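Local coordinates for cutinase-like protein (Cryptococcus sp., PDB 2CZQ) that probably hydrolyses carboxylic esters, as a cutinase-like enzyme of the alpha/beta hydrolase fold, at residues Gln8-Asn13 and Pro75-Ile80; Thr42-Val47 and Ile63-Asn68; Gly115-Lys120 and Asp165-Thr170. One frame throughout, in Å; residues are numbered along the deposited sequence.

Contact 1 (Gln8-Asn13 and Pro75-Ile80)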
loop_
_atom_site.group_PDB
_atom_site.type_symbol
_atom_site.label_atom_id
_atom_site.label_comp_id
_atom_site.label_asym_id
_atom_site.label_seq_id
_atom_site.Cartn_x
_atom_site.Cartn_y
_atom_site.Cartn_z
ATOM N N GLN A 8 7.656 1.511 17.851
ATOM C CA GLN A 8 7.824 0.292 17.079
ATOM C C GLN A 8 6.802 0.306 15.959
ATOM O O GLN A 8 5.629 0.634 16.177
ATOM C CB GLN A 8 7.625 -0.948 17.945
ATOM C CG GLN A 8 7.884 -2.244 17.200
ATOM C CD GLN A 8 7.742 -3.448 18.096
ATOM O OE1 GLN A 8 6.717 -3.626 18.755
ATOM N NE2 GLN A 8 8.768 -4.281 18.131
ATOM N N TYR A 9 7.243 -0.050 14.762
ATOM C CA TYR A 9 6.326 -0.104 13.634
ATOM C C TYR A 9 6.751 -1.162 12.632
ATOM O O TYR A 9 7.910 -1.576 12.594
ATOM C CB TYR A 9 6.201 1.274 12.958
ATOM C CG TYR A 9 7.475 1.726 12.296
ATOM C CD1 TYR A 9 8.435 2.440 13.011
ATOM C CD2 TYR A 9 7.736 1.419 10.963
ATOM C CE1 TYR A 9 9.618 2.842 12.415
ATOM C CE2 TYR A 9 8.908 1.815 10.353
ATOM C CZ TYR A 9 9.848 2.523 11.080
ATOM O OH TYR A 9 11.015 2.891 10.462
ATOM N N VAL A 10 5.790 -1.587 11.820
ATOM C CA VAL A 10 6.031 -2.572 10.782
ATOM C C VAL A 10 5.505 -2.021 9.464
ATOM O O VAL A 10 4.371 -1.529 9.389
ATOM C CB VAL A 10 5.345 -3.920 11.088
ATOM C CG1 VAL A 10 5.793 -4.984 10.102
ATOM C CG2 VAL A 10 5.638 -4.367 12.509
ATOM N N LEU A 11 6.350 -2.112 8.443
ATOM C CA LEU A 11 5.979 -1.805 7.071
ATOM C C LEU A 11 5.625 -3.136 6.427
ATOM O O LEU A 11 6.504 -3.922 6.074
ATOM C CB LEU A 11 7.139 -1.114 6.345
ATOM C CG LEU A 11 7.748 0.097 7.067
ATOM C CD1 LEU A 11 8.969 0.616 6.326
ATOM C CD2 LEU A 11 6.725 1.214 7.252
ATOM N N ILE A 12 4.328 -3.414 6.351
ATOM C CA ILE A 12 3.843 -4.654 5.770
ATOM C C ILE A 12 3.653 -4.388 4.291
ATOM O O ILE A 12 2.842 -3.539 3.915
ATOM C CB ILE A 12 2.501 -5.083 6.417
ATOM C CG1 ILE A 12 2.694 -5.449 7.895
ATOM C CG2 ILE A 12 1.862 -6.239 5.628
ATOM C CD1 ILE A 12 1.400 -5.707 8.655
ATOM N N ASN A 13 4.406 -5.098 3.457
ATOM C CA ASN A 13 4.313 -4.884 2.019
ATOM C C ASN A 13 3.956 -6.162 1.289
ATOM O O ASN A 13 4.520 -7.230 1.562
ATOM C CB ASN A 13 5.587 -4.237 1.454
ATOM C CG ASN A 13 6.746 -5.211 1.334
ATOM O OD1 ASN A 13 7.051 -5.693 0.240
ATOM N ND2 ASN A 13 7.397 -5.509 2.455
ATOM N N PRO A 75 0.388 -3.864 22.060
ATOM C CA PRO A 75 -0.874 -3.210 21.686
ATOM C C PRO A 75 -0.678 -1.816 21.091
ATOM O O PRO A 75 -1.614 -1.266 20.515
ATOM C CB PRO A 75 -1.644 -3.134 23.011
ATOM C CG PRO A 75 -0.612 -3.230 24.058
ATOM C CD PRO A 75 0.451 -4.143 23.509
ATOM N N ASN A 76 0.524 -1.263 21.229
ATOM C CA ASN A 76 0.825 0.074 20.744
ATOM C C ASN A 76 1.641 0.115 19.457
ATOM O O ASN A 76 2.071 1.182 19.032
ATOM C CB ASN A 76 1.505 0.872 21.855
ATOM C CG ASN A 76 0.648 0.953 23.090
ATOM O OD1 ASN A 76 -0.429 1.538 23.059
ATOM N ND2 ASN A 76 1.094 0.332 24.172
ATOM N N VAL A 77 1.836 -1.039 18.827
ATOM C CA VAL A 77 2.552 -1.092 17.559
ATOM C C VAL A 77 1.785 -0.340 16.466
ATOM O O VAL A 77 0.549 -0.286 16.476
ATOM C CB VAL A 77 2.856 -2.558 17.136
ATOM C CG1 VAL A 77 1.591 -3.312 16.733
ATOM C CG2 VAL A 77 3.910 -2.616 16.026
ATOM N N CYS A 78 2.532 0.256 15.541
ATOM C CA CYS A 78 1.959 0.937 14.386
ATOM C C CYS A 78 2.278 0.195 13.102
ATOM O O CYS A 78 3.325 -0.441 12.989
ATOM C CB CYS A 78 2.539 2.330 14.272
ATOM S SG CYS A 78 2.271 3.367 15.716
ATOM N N TYR A 79 1.392 0.327 12.120
ATOM C CA TYR A 79 1.597 -0.270 10.806
ATOM C C TYR A 79 1.440 0.729 9.679
ATOM O O TYR A 79 0.595 1.635 9.745
ATOM C CB TYR A 79 0.575 -1.380 10.561
ATOM C CG TYR A 79 0.642 -2.493 11.564
ATOM C CD1 TYR A 79 1.680 -3.411 11.534
ATOM C CD2 TYR A 79 -0.321 -2.618 12.554
ATOM C CE1 TYR A 79 1.760 -4.432 12.457
ATOM C CE2 TYR A 79 -0.255 -3.641 13.493
ATOM C CZ TYR A 79 0.794 -4.544 13.435
ATOM O OH TYR A 79 0.883 -5.571 14.341
ATOM N N ILE A 80 2.233 0.523 8.631
ATOM C CA ILE A 80 1.909 1.045 7.305
ATOM C C ILE A 80 1.693 -0.179 6.424
ATOM O O ILE A 80 2.527 -1.086 6.408
ATOM C CB ILE A 80 3.051 1.909 6.721
ATOM C CG1 ILE A 80 3.417 3.077 7.649
ATOM C CG2 ILE A 80 2.692 2.391 5.306
ATOM C CD1 ILE A 80 2.338 4.141 7.822
HETATM O O HOH W 1 4.602 1.782 18.360
#
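Y9, V10 and L11 pair with C78, Y79 and I80 as parallel neighbouring strands whose short axes approach to 4.7 Å at 22°. Four backbone hydrogen bonds join them: C78 N to Q8 O, V10 N to C78 O, I80 N to V10 O and I12 N to I80 O. The last, from I12 N to I80 O, is 2.9 Å long. Three of these oxygens, on C78, V10 and I80, also receive CA-H contacts, as from Y9 CA to C78 O at 3.1 Å. A water donates to both Q8 O and N76 O and links the two segments just ahead of the strands. V10 and Y79 lie side by side on one face of the sheet, pointing the same way, with V10 CB 3.7 Å from Y79 CD1. The same ring carbon receives I12 CD1, also at 3.7 Å, from a side chain that crosses the tyrosine at a slant. On the other face L11 CD2 reaches I80 CB at 3.8 Å, and Y9 CB meets C78 CB at 4.0 Å. Y9 CG sits between the backbone N and carbonyl carbon (chi1 66°), and the ring beyond it leads away from C78; its hydroxyl bonds to L38 O. C78 SG, beside its own backbone N (chi1 -58°), forms the disulfide to C6, which ties the N-terminal region to this strand. Strand 9-14 lies between 41-45, to which Y9 and L11 also bond, and 78-84 in the parallel sheet of the alpha/beta hydrolase fold, with helix 28-37 packing on Y9 and L11 and helix 57-73 covering V10, I12 and V77 on the other face.

Contact 2 (Thr42-Val47 and Ile63-Asn68). With CIT (citric acid), chain C.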
loop_
_atom_site.group_PDB
_atom_site.type_symbol
_atom_site.label_atom_id
_atom_site.label_comp_id
_atom_site.label_asym_id
_atom_site.label_seq_id
_atom_site.Cartn_x
_atom_site.Cartn_y
_atom_site.Cartn_z
ATOM N N THR A 42 10.535 -2.533 11.203
ATOM C CA THR A 42 10.873 -3.716 10.422
ATOM C C THR A 42 10.004 -3.738 9.176
ATOM O O THR A 42 8.954 -3.082 9.111
ATOM C CB THR A 42 10.671 -5.029 11.209
ATOM O OG1 THR A 42 9.330 -5.078 11.706
ATOM C CG2 THR A 42 11.594 -5.120 12.443
ATOM N N ILE A 43 10.463 -4.508 8.197
ATOM C CA ILE A 43 9.786 -4.670 6.922
ATOM C C ILE A 43 9.299 -6.113 6.841
ATOM O O ILE A 43 10.109 -7.046 6.842
ATOM C CB ILE A 43 10.756 -4.354 5.759
ATOM C CG1 ILE A 43 11.264 -2.908 5.844
ATOM C CG2 ILE A 43 10.074 -4.623 4.417
ATOM C CD1 ILE A 43 12.495 -2.635 5.002
ATOM N N TYR A 44 7.981 -6.291 6.791
ATOM C CA TYR A 44 7.381 -7.613 6.702
ATOM C C TYR A 44 6.845 -7.832 5.301
ATOM O O TYR A 44 6.016 -7.053 4.824
ATOM C CB TYR A 44 6.243 -7.800 7.717
ATOM C CG TYR A 44 5.631 -9.173 7.584
ATOM C CD1 TYR A 44 6.322 -10.293 8.032
ATOM C CD2 TYR A 44 4.399 -9.365 6.957
ATOM C CE1 TYR A 44 5.803 -11.558 7.884
ATOM C CE2 TYR A 44 3.865 -10.634 6.803
ATOM C CZ TYR A 44 4.576 -11.729 7.274
ATOM O OH TYR A 44 4.095 -13.008 7.152
ATOM N N ASN A 45 7.304 -8.904 4.662
ATOM C CA ASN A 45 6.890 -9.242 3.307
ATOM C C ASN A 45 5.787 -10.286 3.339
ATOM O O ASN A 45 6.010 -11.441 3.720
ATOM C CB ASN A 45 8.073 -9.761 2.494
ATOM C CG ASN A 45 9.315 -8.916 2.669
ATOM O OD1 ASN A 45 9.267 -7.688 2.579
ATOM N ND2 ASN A 45 10.445 -9.574 2.906
ATOM N N THR A 46 4.589 -9.881 2.947
ATOM C CA THR A 46 3.443 -10.775 2.967
ATOM C C THR A 46 3.750 -12.077 2.241
ATOM O O THR A 46 4.291 -12.070 1.130
ATOM C CB THR A 46 2.283 -10.064 2.301
ATOM O OG1 THR A 46 2.004 -8.884 3.060
ATOM C CG2 THR A 46 1.001 -10.902 2.338
ATOM N N VAL A 47 3.402 -13.193 2.873
ATOM C CA VAL A 47 3.660 -14.504 2.301
ATOM C C VAL A 47 2.428 -14.993 1.550
ATOM O O VAL A 47 1.368 -15.202 2.140
ATOM C CB VAL A 47 4.072 -15.529 3.375
ATOM C CG1 VAL A 47 4.305 -16.892 2.744
ATOM C CG2 VAL A 47 5.323 -15.060 4.102
ATOM N N ILE A 63 -1.495 -10.528 5.663
ATOM C CA ILE A 63 -1.450 -9.138 6.125
ATOM C C ILE A 63 -2.126 -9.031 7.493
ATOM O O ILE A 63 -1.574 -8.482 8.452
ATOM C CB ILE A 63 -2.171 -8.202 5.128
ATOM C CG1 ILE A 63 -1.407 -8.100 3.807
ATOM C CG2 ILE A 63 -2.367 -6.805 5.734
ATOM C CD1 ILE A 63 -2.261 -7.512 2.681
ATOM N N ILE A 64 -3.346 -9.552 7.561
ATOM C CA ILE A 64 -4.148 -9.453 8.770
ATOM C C ILE A 64 -3.520 -10.263 9.902
ATOM O O ILE A 64 -3.492 -9.813 11.049
ATOM C CB ILE A 64 -5.611 -9.845 8.480
ATOM C CG1 ILE A 64 -6.243 -8.814 7.533
ATOM C CG2 ILE A 64 -6.399 -9.962 9.779
ATOM C CD1 ILE A 64 -7.616 -9.189 7.010
ATOM N N ARG A 65 -2.983 -11.436 9.569
ATOM C CA ARG A 65 -2.258 -12.256 10.539
ATOM C C ARG A 65 -1.119 -11.463 11.184
ATOM O O ARG A 65 -0.971 -11.467 12.412
ATOM C CB ARG A 65 -1.730 -13.535 9.884
ATOM C CG ARG A 65 -0.793 -14.368 10.758
ATOM C CD ARG A 65 0.269 -15.119 9.964
ATOM N NE ARG A 65 1.623 -14.625 10.213
ATOM C CZ ARG A 65 2.161 -13.539 9.662
ATOM N NH1 ARG A 65 1.467 -12.790 8.820
ATOM N NH2 ARG A 65 3.405 -13.194 9.966
ATOM N N ARG A 66 -0.316 -10.784 10.365
ATOM C CA ARG A 66 0.804 -10.008 10.890
ATOM C C ARG A 66 0.325 -8.860 11.774
ATOM O O ARG A 66 0.913 -8.601 12.827
ATOM C CB ARG A 66 1.715 -9.491 9.768
ATOM C CG ARG A 66 2.946 -8.741 10.263
ATOM C CD ARG A 66 3.884 -9.621 11.062
ATOM N NE ARG A 66 5.045 -8.940 11.626
ATOM C CZ ARG A 66 5.051 -8.257 12.771
ATOM N NH1 ARG A 66 3.938 -8.106 13.479
ATOM N NH2 ARG A 66 6.183 -7.723 13.210
ATOM N N ILE A 67 -0.736 -8.177 11.347
ATOM C CA ILE A 67 -1.301 -7.092 12.142
ATOM C C ILE A 67 -1.712 -7.604 13.522
ATOM O O ILE A 67 -1.346 -7.028 14.554
ATOM C CB ILE A 67 -2.510 -6.457 11.424
ATOM C CG1 ILE A 67 -2.049 -5.681 10.190
ATOM C CG2 ILE A 67 -3.308 -5.560 12.383
ATOM C CD1 ILE A 67 -3.191 -5.259 9.284
ATOM N N ASN A 68 -2.477 -8.690 13.538
ATOM C CA ASN A 68 -3.008 -9.204 14.788
ATOM C C ASN A 68 -1.932 -9.806 15.685
ATOM O O ASN A 68 -1.968 -9.622 16.901
ATOM C CB ASN A 68 -4.148 -10.183 14.523
ATOM C CG ASN A 68 -5.399 -9.490 13.999
ATOM O OD1 ASN A 68 -5.638 -8.315 14.273
ATOM N ND2 ASN A 68 -6.202 -10.222 13.238
HETATM C C1 CIT C . 8.483 -8.564 10.748
HETATM O O1 CIT C . 7.752 -9.569 10.873
HETATM O O2 CIT C . 8.278 -7.543 11.441
HETATM C C2 CIT C . 9.594 -8.556 9.726
HETATM C C3 CIT C . 10.620 -9.666 9.944
HETATM O O7 CIT C . 11.155 -9.544 11.290
HETATM C C4 CIT C . 11.756 -9.498 8.932
HETATM C C5 CIT C . 13.050 -10.175 9.337
HETATM O O3 CIT C . 13.115 -10.966 10.304
HETATM O O4 CIT C . 14.099 -9.944 8.695
HETATM C C6 CIT C . 9.976 -11.036 9.744
HETATM O O5 CIT C . 9.497 -11.361 8.626
HETATM O O6 CIT C . 9.925 -11.856 10.695
#
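Edge strand 41-45 and helix 57-73, which packs on one face of the alpha/beta hydrolase sheet, meet here through Y44 and two consecutive arginines, R65 and R66. The short strand and helix axes run roughly antiparallel and stay 10.2 Å apart, so long side chains span the gap. Y44 has CG anti to its backbone N, and its ring receives the aliphatic part of R66 over one face: R66 CD stands 3.9 Å from the Y44 ring centroid, 12° off the normal, a CH-pi contact. R66 CG lies 3.7 Å from Y44 CD2 over the same ring. The arginine chain bends at chi2 (64°), and beyond CD its guanidinium plane is turned 74° from the ring, its edge facing a citrate carboxylate. R66 NE donates to citrate O1 at 2.9 Å and R66 NH2 to O2 at 2.7 Å, a two-pronged grip. T42 OG1 donates to the same O2, also at 2.7 Å, so the strand and the helix share one carboxylate oxygen. The citrate probably comes from the crystallisation liquor, but it marks a spot able to receive a carboxylate. In the conformer given, R65 brings a guanidinium face over the phenol oxygen, the two side chains crossing at about a right angle with their planes nearer parallel than perpendicular. Y44 OH is hydrogen-bonded to D62, whose carboxylate, in that conformer, also forms a salt bridge with R65 NH1; there one acid holds both partners, and its charge would tend to offset that of the arginine. Just past the end of the strand, T46 OG1, hydrogen-bonded to T14, rests 3.6 Å from I63 CG1.

Contact 3 (Gly115-Lys120 and Asp165-Thr170); sequences GNPDHK and DGVCDT
H119 and C168 face each other where two buried loops of the alpha/beta hydrolase fold meet: 115-120, which follows strand 108-114, and another loop, 165-170, which carries D165, the probable acid of a Ser-His-Asp triad with S85 and H180. H119 CG is anti to its backbone N (chi1 -173°), and H119 CB is 3.8 Å from C168 CB. C168 CB and CA close on N116 O, CB at 3.2 Å. C168 O approaches the imidazole obliquely, 3.4 Å from H119 CG, while H119 NE2 bonds to T135 O. C168 SG lies between its backbone N and carbonyl carbon (chi1 56°), at a slant to the same ring, and closes the disulfide with C161. P117 and V167 run side by side in the same direction, P117 CG touching V167 CG1 at 3.7 Å. No hydrogen bond joins the two segments; turns within each help set its course. A type I turn runs from N116 to H119, and N116 OD1 accepts D118 N in an Asx turn, the donor above the carbonyl plane, while N116 ND2 bonds to D159. D165 OD1 accepts V167 N in a second Asx turn. D165 OD2, bonded to H180 ND1 and Y183 OH, lies 3.4 Å from G115 CA.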
loop_
_atom_site.group_PDB
_atom_site.type_symbol
_atom_site.label_atom_id
_atom_site.label_comp_id
_atom_site.label_asym_id
_atom_site.label_seq_id
_atom_site.Cartn_x
_atom_site.Cartn_y
_atom_site.Cartn_z
ATOM N N GLY A 115 -0.106 1.115 -8.425
ATOM C CA GLY A 115 -0.584 0.244 -9.487
ATOM C C GLY A 115 -1.761 -0.624 -9.065
ATOM O O GLY A 115 -1.786 -1.829 -9.312
ATOM N N ASN A 116 -2.748 0.002 -8.434
ATOM C CA ASN A 116 -3.844 -0.708 -7.783
ATOM C C ASN A 116 -4.920 -1.174 -8.762
ATOM O O ASN A 116 -5.610 -0.341 -9.343
ATOM C CB ASN A 116 -4.465 0.242 -6.756
ATOM C CG ASN A 116 -5.581 -0.385 -5.963
ATOM O OD1 ASN A 116 -5.761 -1.608 -5.946
ATOM N ND2 ASN A 116 -6.347 0.462 -5.279
ATOM N N PRO A 117 -5.119 -2.485 -8.931
ATOM C CA PRO A 117 -6.209 -2.967 -9.790
ATOM C C PRO A 117 -7.578 -2.498 -9.292
ATOM O O PRO A 117 -8.519 -2.423 -10.081
ATOM C CB PRO A 117 -6.107 -4.490 -9.670
ATOM C CG PRO A 117 -4.702 -4.757 -9.229
ATOM C CD PRO A 117 -4.366 -3.605 -8.335
ATOM N N ASP A 118 -7.675 -2.187 -8.001
ATOM C CA ASP A 118 -8.934 -1.767 -7.389
ATOM C C ASP A 118 -9.081 -0.251 -7.316
ATOM O O ASP A 118 -9.912 0.259 -6.565
ATOM C CB ASP A 118 -9.060 -2.359 -5.988
ATOM C CG ASP A 118 -9.068 -3.856 -5.990
ATOM O OD1 ASP A 118 -9.336 -4.448 -7.068
ATOM O OD2 ASP A 118 -8.820 -4.500 -4.949
ATOM N N HIS A 119 -8.279 0.467 -8.091
ATOM C CA HIS A 119 -8.326 1.920 -8.120
ATOM C C HIS A 119 -9.744 2.386 -8.468
ATOM O O HIS A 119 -10.349 1.890 -9.416
ATOM C CB HIS A 119 -7.286 2.398 -9.128
ATOM C CG HIS A 119 -7.098 3.875 -9.168
ATOM N ND1 HIS A 119 -6.052 4.536 -8.560
ATOM C CD2 HIS A 119 -7.831 4.824 -9.790
ATOM C CE1 HIS A 119 -6.159 5.831 -8.813
ATOM N NE2 HIS A 119 -7.230 6.029 -9.555
ATOM N N LYS A 120 -10.266 3.328 -7.685
ATOM C CA LYS A 120 -11.645 3.777 -7.838
ATOM C C LYS A 120 -11.705 5.256 -8.165
ATOM O O LYS A 120 -11.207 6.084 -7.406
ATOM C CB LYS A 120 -12.452 3.503 -6.568
ATOM C CG LYS A 120 -13.863 4.089 -6.621
ATOM C CD LYS A 120 -14.673 3.798 -5.374
ATOM C CE LYS A 120 -15.891 4.699 -5.270
ATOM N NZ LYS A 120 -16.902 4.384 -6.311
ATOM N N ASP A 165 -0.841 3.928 -16.504
ATOM C CA ASP A 165 -0.670 2.561 -16.015
ATOM C C ASP A 165 -1.996 1.834 -16.238
ATOM O O ASP A 165 -2.981 2.155 -15.591
ATOM C CB ASP A 165 -0.299 2.606 -14.527
ATOM C CG ASP A 165 -0.332 1.248 -13.855
ATOM O OD1 ASP A 165 -0.809 0.263 -14.465
ATOM O OD2 ASP A 165 0.126 1.102 -12.698
ATOM N N GLY A 166 -2.024 0.873 -17.159
ATOM C CA GLY A 166 -3.270 0.232 -17.550
ATOM C C GLY A 166 -3.964 -0.607 -16.490
ATOM O O GLY A 166 -5.115 -0.996 -16.678
ATOM N N VAL A 167 -3.272 -0.900 -15.391
ATOM C CA VAL A 167 -3.854 -1.703 -14.320
ATOM C C VAL A 167 -4.754 -0.854 -13.410
ATOM O O VAL A 167 -5.843 -1.290 -13.024
ATOM C CB VAL A 167 -2.752 -2.425 -13.512
ATOM C CG1 VAL A 167 -3.337 -3.173 -12.329
ATOM C CG2 VAL A 167 -1.967 -3.375 -14.419
ATOM N N CYS A 168 -4.288 0.346 -13.066
ATOM C CA CYS A 168 -5.043 1.266 -12.214
ATOM C C CYS A 168 -5.770 2.369 -12.983
ATOM O O CYS A 168 -6.666 3.010 -12.431
ATOM C CB CYS A 168 -4.143 1.869 -11.125
ATOM S SG CYS A 168 -2.669 2.705 -11.726
ATOM N N ASP A 169 -5.382 2.564 -14.247
ATOM C CA ASP A 169 -5.871 3.652 -15.088
ATOM C C ASP A 169 -6.289 3.078 -16.441
ATOM O O ASP A 169 -5.513 3.069 -17.406
ATOM C CB ASP A 169 -4.764 4.700 -15.254
ATOM C CG ASP A 169 -5.140 5.846 -16.165
ATOM O OD1 ASP A 169 -6.267 5.877 -16.714
ATOM O OD2 ASP A 169 -4.315 6.766 -16.358
ATOM N N THR A 170 -7.518 2.580 -16.510
ATOM C CA THR A 170 -8.003 2.012 -17.766
ATOM C C THR A 170 -8.451 3.085 -18.748
ATOM O O THR A 170 -8.732 2.774 -19.907
ATOM C CB THR A 170 -9.132 0.984 -17.563
ATOM O OG1 THR A 170 -10.276 1.635 -16.994
ATOM C CG2 THR A 170 -8.726 -0.116 -16.574
#

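Contacts 1 and 2 belong to the same half of the fold, their centres about 9 Å apart, and contact 2 is nested in the chain loop that contact 1 closes. They touch directly: L11 N probably bonds to T42 O, and Y79 OH weakly to I67 O. Contact 1 is core, strand on strand through backbone bonds and apolar side chains; contact 2 is only partly buried, and tyrosine, arginines and citrate bring in charge. Contact 3 is buried too, but its centre stands about 26 Å from that of contact 1, on the opposite side of the chain's centre. There loops meet without a hydrogen bond between them, by apolar packing and a CA-H...O contact, close to the probable triad. Contacts 1 and 3 each include one half-cystine.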